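Side-chain contact in adenosine kinase (Sinorhizobium meliloti, PDB 3UBO), which probably transfers the gamma-phosphate of ATP to adenosine, as a pfkB-family kinase that binds both adenosine and ADP: residues Phe215-Arg218 against Gln219-Leu222. Sequence-based numbering, arbitrary orientation.
With ADP (adenosine-5'-diphosphate), chain D.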
# COMPACT_ATOMS: atom_id res chain seq x y z
N PHE A 215 21.17 16.85 -8.47
CA PHE A 215 20.65 15.59 -9.11
C PHE A 215 19.54 15.93 -10.11
O PHE A 215 18.70 16.83 -9.82
CB PHE A 215 20.10 14.59 -8.10
CG PHE A 215 21.08 14.15 -7.06
CD1 PHE A 215 21.63 12.88 -7.11
CD2 PHE A 215 21.44 15.02 -5.99
CE1 PHE A 215 22.51 12.45 -6.14
CE2 PHE A 215 22.35 14.60 -5.03
CZ PHE A 215 22.90 13.30 -5.12
N ALA A 216 19.55 15.25 -11.25
CA ALA A 216 18.59 15.45 -12.32
C ALA A 216 18.48 14.20 -13.26
O ALA A 216 19.37 13.31 -13.28
CB ALA A 216 18.97 16.67 -13.11
N ASN A 217 17.40 14.10 -14.05
CA ASN A 217 17.40 13.05 -15.06
C ASN A 217 17.75 13.75 -16.38
O ASN A 217 17.90 14.97 -16.39
CB ASN A 217 16.08 12.23 -15.09
CG ASN A 217 14.84 13.09 -15.36
OD1 ASN A 217 14.89 14.02 -16.17
ND2 ASN A 217 13.73 12.75 -14.71
N ARG A 218 17.90 13.01 -17.46
CA ARG A 218 18.34 13.59 -18.69
C ARG A 218 17.41 14.68 -19.21
O ARG A 218 17.85 15.77 -19.49
CB ARG A 218 18.54 12.50 -19.69
CG ARG A 218 18.80 12.96 -21.06
CD ARG A 218 18.74 11.73 -21.97
NE ARG A 218 19.43 11.96 -23.22
CZ ARG A 218 20.61 11.42 -23.53
NH1 ARG A 218 21.21 10.59 -22.66
NH2 ARG A 218 21.17 11.68 -24.72
N GLN A 219 16.11 14.43 -19.32
CA GLN A 219 15.20 15.48 -19.83
C GLN A 219 15.32 16.79 -19.05
O GLN A 219 15.39 17.88 -19.62
CB GLN A 219 13.75 14.98 -19.89
CG GLN A 219 13.46 14.09 -21.10
CD GLN A 219 14.19 14.54 -22.39
OE1 GLN A 219 14.29 15.75 -22.70
NE2 GLN A 219 14.70 13.58 -23.14
N GLU A 220 15.35 16.66 -17.72
CA GLU A 220 15.48 17.79 -16.81
C GLU A 220 16.75 18.61 -17.08
O GLU A 220 16.72 19.85 -17.19
CB GLU A 220 15.45 17.31 -15.37
CG GLU A 220 14.05 16.97 -14.91
CD GLU A 220 13.99 15.81 -13.87
OE1 GLU A 220 14.99 15.52 -13.14
OE2 GLU A 220 12.90 15.18 -13.80
N ALA A 221 17.87 17.91 -17.22
CA ALA A 221 19.10 18.56 -17.64
C ALA A 221 19.07 19.19 -19.05
O ALA A 221 19.52 20.32 -19.22
CB ALA A 221 20.27 17.65 -17.49
N LEU A 222 18.52 18.50 -20.05
CA LEU A 222 18.41 19.10 -21.39
C LEU A 222 17.62 20.40 -21.38
O LEU A 222 17.75 21.21 -22.30
CB LEU A 222 17.74 18.15 -22.37
CG LEU A 222 18.55 16.89 -22.71
CD1 LEU A 222 17.83 15.95 -23.70
CD2 LEU A 222 19.91 17.28 -23.23
PB ADP D . 13.59 9.50 -13.21
O1B ADP D . 12.46 10.30 -14.12
O2B ADP D . 14.48 10.43 -12.14
O3B ADP D . 12.97 8.39 -12.44
PA ADP D . 15.63 7.87 -14.87
O1A ADP D . 15.07 7.43 -16.36
O2A ADP D . 16.95 8.47 -15.00
O3A ADP D . 14.44 9.03 -14.57
O5' ADP D . 15.77 6.63 -13.74
C5' ADP D . 16.31 6.90 -12.46
C4' ADP D . 17.21 5.73 -11.93
O4' ADP D . 16.55 4.43 -11.56
C3' ADP D . 18.39 5.20 -12.90
O3' ADP D . 19.53 6.01 -13.14
C2' ADP D . 18.54 3.72 -12.58
O2' ADP D . 19.50 3.26 -11.61
C1' ADP D . 17.10 3.38 -12.37
N9 ADP D . 16.34 3.09 -13.63
C8 ADP D . 15.47 3.90 -14.32
N7 ADP D . 14.97 3.19 -15.49
C5 ADP D . 15.59 1.91 -15.52
C6 ADP D . 15.46 0.76 -16.44
N6 ADP D . 14.52 0.83 -17.57
N1 ADP D . 16.16 -0.38 -16.19
C2 ADP D . 17.00 -0.48 -15.07
N3 ADP D . 17.16 0.64 -14.17
C4 ADP D . 16.43 1.81 -14.39
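Asn217 and Glu220 grip each other across the first turn of helix 218-224, and the asparagine is the one to follow outward. Its CB lies beside the diphosphate of ADP, 3.6 Å from the bridging O3A. From there CG is tucked in with both the backbone N and C as neighbours (chi1 60°), which brings the amide to the start of the helix. OD1 points at Glu220 N and accepts from it, 3.1 Å away, on a bond of 168° at the hydrogen: this is the capping bond of Asn217, the N-cap residue. ND2 makes the polar contact with the nucleotide, a weak hydrogen bond of 2.8 Å to O1B of the beta-phosphate; it also lies 2.7 Å from Glu220 OE2.

Glu220 returns the bond. Its side chain bends at chi2 and runs roughly perpendicular to that of Asn217, the amide and carboxylate planes 34° apart. OE1 takes the hydrogen bond from Asn217 N, 2.9 Å, the donor standing above the carboxylate plane rather than in it. Were Glu220 exchanged for an alanine, Asn217 N would probably lose this acceptor and the amide the carboxylate packed against it, with OD1 still held by the backbone.

Behind the pair the ordinary helical bonds begin, Ala221 N to Asn217 O and Leu222 N to Arg218 O, while Leu222 CD1 rests against Arg218 CG at 4.1 Å. Glu220 N to Asn217 OD1 and Asn217 N to Glu220 OE1 together make a capping box, built here on the Asn-X-X-Glu motif of pfkB-family kinases, which in relatives is linked to phosphate and magnesium binding at the nucleotide site.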